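PDB 4D50: deoxyhypusine hydroxylase, which catalyses the diiron-dependent hydroxylation of a deoxyhypusine residue in the translation factor eIF5A, the second step in making hypusine. Local coordinates for residues S151-P156 with A183-R188; A130-E135 with P176-Y181; E168-E173 with L197-G202. One frame throughout, in Å; residues are numbered along the deposited sequence.

Contact 1 of 3, residues S151-P156 with A183-R188; sequences SVDPAP and AMFALR
Asp153 meets Phe185 and Arg188 in a buried contact that joins the linker between helix 121-140 and helix 163-171 to helix 177-190. It combines a salt bridge with packing around one aromatic ring. Asp153 CB sits over the centre of one face of the Phe185 ring, 4.0 Å from the centroid, as a CH-pi contact. The carboxylate of Asp153 lies nearly parallel to that ring, with the planes 9° apart.

The tips of Asp153 and Arg188 point at each other. Arg188 NH2 gives a bond of 3.0 Å to Asp153 OD2. Arg188 NH1 also reaches Asp153 OD2, at 3.2 Å, from the same face of the carboxylate. Asp153 OD1 takes a bond of 2.6 Å from Ser151 OG, which helps fix the turn of the carboxylate. Ser151 OG and Arg188 NH1 both also bond to Gln220.

The Phe185 side chain leaves its helix toward the linker, with CG anti to the carbonyl carbon (chi1 -67°). Pro154 crosses the ring at about a right angle, with Pro154 CD 3.8 Å from Phe185 CZ. Ala155 O lies 3.4 Å from Phe185 CD2. The Pro154 side chain is about 7 Å from that of the iron ligand His94, so the contact lies near the diiron site. Helix 208-221 packs against Phe185 through Glu213 and Val217, and helix 163-171 touches helix 177-190 at Ala183 and Met184.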
loop_
_atom_site.group_PDB
_atom_site.type_symbol
_atom_site.label_atom_id
_atom_site.label_comp_id
_atom_site.label_asym_id
_atom_site.label_seq_id
_atom_site.Cartn_x
_atom_site.Cartn_y
_atom_site.Cartn_z
ATOM N N SER A 151 -9.579 -1.444 4.313
ATOM C CA SER A 151 -8.409 -2.053 3.699
ATOM C C SER A 151 -8.281 -3.476 4.092
ATOM O O SER A 151 -8.659 -3.865 5.228
ATOM C CB SER A 151 -7.111 -1.295 4.059
ATOM O OG SER A 151 -6.966 -1.132 5.439
ATOM N N VAL A 152 -7.668 -4.262 3.214
ATOM C CA VAL A 152 -7.186 -5.550 3.608
ATOM C C VAL A 152 -5.725 -5.438 3.991
ATOM O O VAL A 152 -4.879 -5.118 3.143
ATOM C CB VAL A 152 -7.305 -6.568 2.448
ATOM C CG1 VAL A 152 -6.818 -7.963 2.904
ATOM C CG2 VAL A 152 -8.715 -6.590 1.847
ATOM N N ASP A 153 -5.423 -5.698 5.247
ATOM C CA ASP A 153 -4.113 -5.384 5.814
ATOM C C ASP A 153 -3.215 -6.582 5.795
ATOM O O ASP A 153 -3.699 -7.746 5.767
ATOM C CB ASP A 153 -4.285 -4.889 7.270
ATOM C CG ASP A 153 -5.141 -3.613 7.376
ATOM O OD1 ASP A 153 -5.154 -2.786 6.379
ATOM O OD2 ASP A 153 -5.827 -3.473 8.384
ATOM N N PRO A 154 -1.896 -6.379 5.845
ATOM C CA PRO A 154 -1.017 -7.531 5.826
ATOM C C PRO A 154 -0.976 -8.344 7.088
ATOM O O PRO A 154 -0.356 -9.370 7.053
ATOM C CB PRO A 154 0.377 -6.915 5.628
ATOM C CG PRO A 154 0.205 -5.457 5.885
ATOM C CD PRO A 154 -1.158 -5.146 5.501
ATOM N N ALA A 155 -1.542 -7.837 8.177
ATOM C CA ALA A 155 -1.625 -8.518 9.454
ATOM C C ALA A 155 -2.818 -8.061 10.196
ATOM O O ALA A 155 -3.215 -6.962 10.066
ATOM C CB ALA A 155 -0.401 -8.384 10.330
ATOM N N PRO A 156 -3.445 -9.004 10.948
ATOM C CA PRO A 156 -4.631 -8.676 11.722
ATOM C C PRO A 156 -4.218 -7.921 12.980
ATOM O O PRO A 156 -3.120 -8.069 13.419
ATOM C CB PRO A 156 -5.176 -10.048 12.139
ATOM C CG PRO A 156 -3.948 -10.914 12.181
ATOM C CD PRO A 156 -3.130 -10.436 11.015
ATOM N N ALA A 183 0.741 -5.070 16.084
ATOM C CA ALA A 183 0.705 -4.019 17.103
ATOM C C ALA A 183 0.526 -2.686 16.352
ATOM O O ALA A 183 -0.213 -1.843 16.797
ATOM C CB ALA A 183 2.004 -4.011 17.850
ATOM N N MET A 184 1.064 -2.616 15.169
ATOM C CA MET A 184 0.988 -1.417 14.302
ATOM C C MET A 184 -0.497 -1.200 13.889
ATOM O O MET A 184 -1.030 -0.094 14.010
ATOM C CB MET A 184 1.846 -1.548 13.032
ATOM C CG MET A 184 2.058 -0.236 12.299
ATOM S SD MET A 184 2.787 -0.606 10.654
ATOM C CE MET A 184 4.370 -1.242 11.066
ATOM N N PHE A 185 -1.179 -2.252 13.431
ATOM C CA PHE A 185 -2.572 -2.123 13.056
ATOM C C PHE A 185 -3.445 -1.914 14.234
ATOM O O PHE A 185 -4.429 -1.147 14.131
ATOM C CB PHE A 185 -3.040 -3.283 12.153
ATOM C CG PHE A 185 -2.382 -3.233 10.841
ATOM C CD1 PHE A 185 -2.678 -2.204 9.952
ATOM C CD2 PHE A 185 -1.401 -4.153 10.514
ATOM C CE1 PHE A 185 -1.998 -2.080 8.756
ATOM C CE2 PHE A 185 -0.679 -3.959 9.339
ATOM C CZ PHE A 185 -0.962 -2.899 8.525
ATOM N N ALA A 186 -3.122 -2.519 15.398
ATOM C CA ALA A 186 -3.884 -2.197 16.627
ATOM C C ALA A 186 -3.748 -0.744 17.070
ATOM O O ALA A 186 -4.711 -0.157 17.528
ATOM C CB ALA A 186 -3.466 -3.100 17.775
ATOM N N LEU A 187 -2.620 -0.162 16.813
ATOM C CA LEU A 187 -2.340 1.284 17.164
ATOM C C LEU A 187 -3.191 2.164 16.301
ATOM O O LEU A 187 -3.806 3.062 16.783
ATOM C CB LEU A 187 -0.873 1.588 17.057
ATOM C CG LEU A 187 -0.051 1.151 18.269
ATOM C CD1 LEU A 187 1.421 1.064 17.923
ATOM C CD2 LEU A 187 -0.303 2.027 19.445
ATOM N N ARG A 188 -3.185 1.893 15.006
ATOM C CA ARG A 188 -3.957 2.614 14.030
ATOM C C ARG A 188 -5.448 2.579 14.444
ATOM O O ARG A 188 -6.126 3.608 14.524
ATOM C CB ARG A 188 -3.714 2.129 12.627
ATOM C CG ARG A 188 -4.699 2.774 11.658
ATOM C CD ARG A 188 -4.967 1.908 10.416
ATOM N NE ARG A 188 -5.651 0.674 10.768
ATOM C CZ ARG A 188 -5.773 -0.384 9.968
ATOM N NH1 ARG A 188 -5.349 -0.365 8.680
ATOM N NH2 ARG A 188 -6.441 -1.418 10.437
#

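Contact 2 of 3, residues A130-E135 with P176-Y181; sequences AVRRLE and PLFERY
Arg132 packs against Phe178 and forms a salt bridge with Glu179. Its CB lies over one face of the Phe178 ring, offset toward the rim, 3.6 Å from the centroid in a CH-pi contact. Phe178 CD2 in turn lies over the centre of the Arg132 guanidinium, 3.7 Å from Arg132 CZ. The two planes are 43° apart, so this is not a parallel stack.

The end of Arg132 grips Glu179 with two nitrogens, one to each oxygen. Arg132 NH1 bonds to Glu179 OE1 at 3.1 Å, on the syn lone pair. Arg132 NH2 bonds to Glu179 OE2 at 3.2 Å and is the straighter of the two (164°).

The Arg132 chain is bent at chi2 and chi3, and its guanidinium ends beside the ring. Phe178 points toward helix 121-140. The ring also comes close to the backbone of the next residue, with Phe178 CE1 3.8 Å from Arg133 N. The Arg133 side chain leads away to Gly101 O and Glu143. Leu129, Ala155 and Pro156 pack against Phe178 too.

The axes of the two helical segments approach to 10.5 Å at a crossing angle of -70°. Helix 121-140 and helix 177-190 are separated in sequence by the linker and helix 163-171. Here they pack as the joint between the N- and C-terminal HEAT-like repeats.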
loop_
_atom_site.group_PDB
_atom_site.type_symbol
_atom_site.label_atom_id
_atom_site.label_comp_id
_atom_site.label_asym_id
_atom_site.label_seq_id
_atom_site.Cartn_x
_atom_site.Cartn_y
_atom_site.Cartn_z
ATOM N N ALA A 130 3.284 -12.538 4.480
ATOM C CA ALA A 130 2.099 -13.002 3.785
ATOM C C ALA A 130 1.874 -14.497 4.165
ATOM O O ALA A 130 0.752 -14.897 4.268
ATOM C CB ALA A 130 2.186 -12.712 2.333
ATOM N N VAL A 131 2.951 -15.273 4.321
ATOM C CA VAL A 131 2.855 -16.664 4.783
ATOM C C VAL A 131 2.254 -16.704 6.193
ATOM O O VAL A 131 1.350 -17.440 6.435
ATOM C CB VAL A 131 4.215 -17.364 4.759
ATOM C CG1 VAL A 131 4.112 -18.688 5.504
ATOM C CG2 VAL A 131 4.676 -17.563 3.311
ATOM N N ARG A 132 2.670 -15.785 7.056
ATOM C CA ARG A 132 2.050 -15.760 8.383
ATOM C C ARG A 132 0.549 -15.362 8.321
ATOM O O ARG A 132 -0.273 -15.844 9.106
ATOM C CB ARG A 132 2.820 -14.741 9.266
ATOM C CG ARG A 132 4.218 -15.137 9.751
ATOM C CD ARG A 132 4.256 -16.319 10.692
ATOM N NE ARG A 132 3.369 -16.188 11.844
ATOM C CZ ARG A 132 3.673 -15.582 13.001
ATOM N NH1 ARG A 132 4.838 -15.000 13.205
ATOM N NH2 ARG A 132 2.765 -15.599 14.007
ATOM N N ARG A 133 0.201 -14.403 7.457
ATOM C CA ARG A 133 -1.211 -14.014 7.273
ATOM C C ARG A 133 -2.015 -15.210 6.756
ATOM O O ARG A 133 -3.095 -15.551 7.296
ATOM C CB ARG A 133 -1.375 -12.797 6.348
ATOM C CG ARG A 133 -2.819 -12.432 6.097
ATOM C CD ARG A 133 -2.937 -11.224 5.147
ATOM N NE ARG A 133 -4.078 -11.403 4.221
ATOM C CZ ARG A 133 -5.368 -11.216 4.502
ATOM N NH1 ARG A 133 -5.769 -10.923 5.740
ATOM N NH2 ARG A 133 -6.276 -11.435 3.552
ATOM N N LEU A 134 -1.475 -15.915 5.772
ATOM C CA LEU A 134 -2.232 -17.079 5.273
ATOM C C LEU A 134 -2.424 -18.144 6.386
ATOM O O LEU A 134 -3.503 -18.720 6.474
ATOM C CB LEU A 134 -1.639 -17.675 4.031
ATOM C CG LEU A 134 -1.699 -16.787 2.800
ATOM C CD1 LEU A 134 -1.033 -17.473 1.612
ATOM C CD2 LEU A 134 -3.091 -16.306 2.436
ATOM N N GLU A 135 -1.402 -18.366 7.203
ATOM C CA GLU A 135 -1.485 -19.279 8.301
ATOM C C GLU A 135 -2.518 -18.813 9.321
ATOM O O GLU A 135 -3.239 -19.624 9.907
ATOM C CB GLU A 135 -0.109 -19.503 8.910
ATOM C CG GLU A 135 0.824 -20.178 7.860
ATOM C CD GLU A 135 2.262 -20.360 8.302
ATOM O OE1 GLU A 135 2.749 -19.610 9.234
ATOM O OE2 GLU A 135 2.899 -21.263 7.674
ATOM N N PRO A 176 9.242 -10.909 16.185
ATOM C CA PRO A 176 8.992 -11.143 14.771
ATOM C C PRO A 176 8.220 -10.003 14.131
ATOM O O PRO A 176 7.309 -9.403 14.760
ATOM C CB PRO A 176 8.136 -12.413 14.765
ATOM C CG PRO A 176 8.232 -13.027 16.136
ATOM C CD PRO A 176 8.793 -12.022 17.040
ATOM N N LEU A 177 8.538 -9.753 12.870
ATOM C CA LEU A 177 7.950 -8.705 12.105
ATOM C C LEU A 177 6.427 -8.769 12.106
ATOM O O LEU A 177 5.745 -7.760 12.238
ATOM C CB LEU A 177 8.458 -8.740 10.704
ATOM C CG LEU A 177 8.228 -7.440 9.998
ATOM C CD1 LEU A 177 8.850 -6.238 10.686
ATOM C CD2 LEU A 177 8.783 -7.596 8.625
ATOM N N PHE A 178 5.884 -9.992 12.030
ATOM C CA PHE A 178 4.449 -10.125 11.980
ATOM C C PHE A 178 3.817 -9.614 13.233
ATOM O O PHE A 178 2.775 -8.942 13.165
ATOM C CB PHE A 178 4.057 -11.591 11.767
ATOM C CG PHE A 178 2.607 -11.810 11.501
ATOM C CD1 PHE A 178 2.057 -11.462 10.295
ATOM C CD2 PHE A 178 1.811 -12.460 12.444
ATOM C CE1 PHE A 178 0.734 -11.722 10.030
ATOM C CE2 PHE A 178 0.524 -12.778 12.154
ATOM C CZ PHE A 178 -0.022 -12.422 10.937
ATOM N N GLU A 179 4.434 -9.905 14.371
ATOM C CA GLU A 179 3.843 -9.496 15.648
ATOM C C GLU A 179 3.897 -7.945 15.759
ATOM O O GLU A 179 2.968 -7.307 16.302
ATOM C CB GLU A 179 4.591 -10.171 16.780
ATOM C CG GLU A 179 4.112 -11.545 17.201
ATOM C CD GLU A 179 4.263 -12.674 16.173
ATOM O OE1 GLU A 179 4.935 -12.505 15.124
ATOM O OE2 GLU A 179 3.687 -13.764 16.442
ATOM N N ARG A 180 4.971 -7.369 15.224
ATOM C CA ARG A 180 5.164 -5.944 15.232
ATOM C C ARG A 180 4.094 -5.306 14.362
ATOM O O ARG A 180 3.614 -4.228 14.707
ATOM C CB ARG A 180 6.572 -5.540 14.762
ATOM C CG ARG A 180 7.609 -6.197 15.600
ATOM C CD ARG A 180 9.002 -5.760 15.203
ATOM N NE ARG A 180 9.256 -4.336 15.399
ATOM C CZ ARG A 180 10.347 -3.707 14.925
ATOM N NH1 ARG A 180 11.320 -4.389 14.275
ATOM N NH2 ARG A 180 10.553 -2.420 15.131
ATOM N N TYR A 181 3.831 -5.883 13.202
ATOM C CA TYR A 181 2.762 -5.391 12.328
ATOM C C TYR A 181 1.415 -5.496 12.986
ATOM O O TYR A 181 0.504 -4.648 12.830
ATOM C CB TYR A 181 2.750 -6.152 10.992
ATOM C CG TYR A 181 3.593 -5.562 9.896
ATOM C CD1 TYR A 181 4.953 -5.334 10.083
ATOM C CD2 TYR A 181 3.084 -5.391 8.650
ATOM C CE1 TYR A 181 5.736 -4.781 9.099
ATOM C CE2 TYR A 181 3.882 -4.835 7.645
ATOM C CZ TYR A 181 5.196 -4.544 7.881
ATOM O OH TYR A 181 6.023 -4.038 6.855
#

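Contact 3 of 3, residues E168-E173 with L197-G202; sequences EALLDE and LALAEG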
loop_
_atom_site.group_PDB
_atom_site.type_symbol
_atom_site.label_atom_id
_atom_site.label_comp_id
_atom_site.label_asym_id
_atom_site.label_seq_id
_atom_site.Cartn_x
_atom_site.Cartn_y
_atom_site.Cartn_z
ATOM N N GLU A 168 5.232 -0.615 22.896
ATOM C CA GLU A 168 6.410 -1.423 23.187
ATOM C C GLU A 168 6.641 -2.520 22.203
ATOM O O GLU A 168 7.786 -2.773 21.775
ATOM C CB GLU A 168 6.325 -2.004 24.610
ATOM C CG GLU A 168 6.483 -0.967 25.693
ATOM C CD GLU A 168 6.561 -1.614 27.080
ATOM O OE1 GLU A 168 6.471 -2.877 27.162
ATOM O OE2 GLU A 168 6.644 -0.861 28.097
ATOM N N ALA A 169 5.554 -3.180 21.830
ATOM C CA ALA A 169 5.605 -4.285 20.884
ATOM C C ALA A 169 6.072 -3.811 19.519
ATOM O O ALA A 169 6.959 -4.385 18.918
ATOM C CB ALA A 169 4.252 -4.940 20.768
ATOM N N LEU A 170 5.497 -2.708 19.076
ATOM C CA LEU A 170 5.860 -2.095 17.761
ATOM C C LEU A 170 7.356 -1.805 17.572
ATOM O O LEU A 170 7.909 -2.060 16.491
ATOM C CB LEU A 170 5.043 -0.767 17.583
ATOM C CG LEU A 170 5.314 0.061 16.338
ATOM C CD1 LEU A 170 4.614 -0.599 15.174
ATOM C CD2 LEU A 170 4.979 1.554 16.449
ATOM N N LEU A 171 7.964 -1.217 18.623
ATOM C CA LEU A 171 9.354 -0.755 18.660
ATOM C C LEU A 171 10.373 -1.802 19.119
ATOM O O LEU A 171 11.565 -1.489 19.129
ATOM C CB LEU A 171 9.479 0.468 19.524
ATOM C CG LEU A 171 8.490 1.604 19.240
ATOM C CD1 LEU A 171 8.721 2.713 20.252
ATOM C CD2 LEU A 171 8.659 2.161 17.825
ATOM N N ASP A 172 9.908 -3.013 19.438
ATOM C CA ASP A 172 10.783 -4.115 19.834
ATOM C C ASP A 172 11.444 -4.818 18.642
ATOM O O ASP A 172 10.830 -5.624 17.903
ATOM C CB ASP A 172 10.023 -5.088 20.737
ATOM C CG ASP A 172 10.939 -6.089 21.432
ATOM O OD1 ASP A 172 12.161 -6.079 21.149
ATOM O OD2 ASP A 172 10.382 -6.842 22.293
ATOM N N GLU A 173 12.715 -4.549 18.437
ATOM C CA GLU A 173 13.418 -5.140 17.255
ATOM C C GLU A 173 13.674 -6.670 17.378
ATOM O O GLU A 173 13.978 -7.325 16.380
ATOM C CB GLU A 173 14.736 -4.428 17.026
ATOM C CG GLU A 173 14.642 -2.921 16.774
ATOM C CD GLU A 173 14.309 -2.484 15.348
ATOM O OE1 GLU A 173 14.229 -3.303 14.413
ATOM O OE2 GLU A 173 14.211 -1.250 15.165
ATOM N N LEU A 197 1.572 9.315 17.658
ATOM C CA LEU A 197 2.970 9.498 17.974
ATOM C C LEU A 197 3.735 8.248 18.277
ATOM O O LEU A 197 4.957 8.193 18.075
ATOM C CB LEU A 197 3.052 10.526 19.123
ATOM C CG LEU A 197 2.320 11.837 18.954
ATOM C CD1 LEU A 197 2.373 12.535 20.297
ATOM C CD2 LEU A 197 3.018 12.695 17.898
ATOM N N ALA A 198 3.089 7.232 18.891
ATOM C CA ALA A 198 3.719 5.971 19.068
ATOM C C ALA A 198 4.077 5.328 17.667
ATOM O O ALA A 198 5.175 4.911 17.434
ATOM C CB ALA A 198 2.853 5.061 19.872
ATOM N N LEU A 199 3.122 5.400 16.757
ATOM C CA LEU A 199 3.321 4.943 15.379
ATOM C C LEU A 199 4.540 5.681 14.785
ATOM O O LEU A 199 5.452 5.063 14.206
ATOM C CB LEU A 199 2.047 5.134 14.570
ATOM C CG LEU A 199 1.052 3.992 14.765
ATOM C CD1 LEU A 199 -0.291 4.404 14.214
ATOM C CD2 LEU A 199 1.430 2.666 14.080
ATOM N N ALA A 200 4.576 7.001 15.002
ATOM C CA ALA A 200 5.545 7.858 14.298
ATOM C C ALA A 200 6.957 7.522 14.757
ATOM O O ALA A 200 7.871 7.706 13.976
ATOM C CB ALA A 200 5.254 9.321 14.448
ATOM N N GLU A 201 7.108 7.044 15.987
ATOM C CA GLU A 201 8.416 6.526 16.475
ATOM C C GLU A 201 8.885 5.405 15.611
ATOM O O GLU A 201 10.080 5.199 15.471
ATOM C CB GLU A 201 8.371 6.105 17.934
ATOM C CG GLU A 201 8.052 7.241 18.895
ATOM C CD GLU A 201 8.005 6.781 20.371
ATOM O OE1 GLU A 201 8.997 6.260 20.865
ATOM O OE2 GLU A 201 6.989 6.983 21.024
ATOM N N GLY A 202 7.966 4.630 14.989
ATOM C CA GLY A 202 8.446 3.597 14.101
ATOM C C GLY A 202 9.131 4.071 12.831
ATOM O O GLY A 202 9.767 3.282 12.126
#
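Ala198 meets Leu170 through its backbone. The carbonyl oxygen Ala198 O lies 3.5 Å from Leu170 CD2. This is the closest approach between the two segments. It brings a methyl group against the backbone of helix 193-201. Residues 197-202 belong to the third HEAT-like repeat, and here they pack on helix 163-171.

Leu199 continues the same patch. Its CA is 3.9 Å from Leu170 CD2. The CB of Leu199 points away from the other segment, but the end of the side chain comes nearer. Leu199 CD2 is 4.4 Å from Leu170 CD2. Met184 of helix 177-190 packs on both leucines, and Phe210 packs on Leu170.

Glu201 crosses Leu171 at about a right angle. Its OE1 is 3.6 Å from Leu171 CD1, and its CB also touches both methyl groups of that leucine. The strongest polar partner of the carboxylate is Arg167, which forms a salt bridge with Glu201 OE1. Leu171 thus packs across a side chain whose charge is paired with Arg167, earlier on its own helix.

Gly202 follows directly after Glu201. Its backbone N is 3.8 Å from Leu171 CD2. The CA atoms of Leu171 and Gly202 are the nearest pair, 6.4 Å apart. A CB on this residue would lie close to Leu199 O.

An alanine in place of Leu171 would probably open a gap beside Glu201 and Gly202, because both methyl groups that touch them would be gone.

Leucine methyls meet backbone, another leucine and the Glu201 side chain, including its OE1. The direct contact is therefore van der Waals packing, while the salt bridge from Glu201 to Arg167 adds a polar tie between the same two helices.

Overall arrangement
From the N terminus, helix 121-140 comes first and supplies one side of contact 2. The linker then supplies residues 151-156 of contact 1, and helix 163-171 opens contact 3. Helix 177-190 closes contact 2 with its start and contact 1 with its middle. Helix 193-201 closes contact 3 last. Each pair of contacts crosses along the chain, and none nests within another. Contacts 1 and 2 meet where the backbone of Asp153 and Pro154 packs on the Arg133 side chain. Contacts 1 and 3 meet where Leu187 packs on Leu199. Arg180 joins contacts 2 and 3 by a salt bridge to Glu173. Helix 177-190 thus links helix 121-140, the linker and its two neighbouring helices.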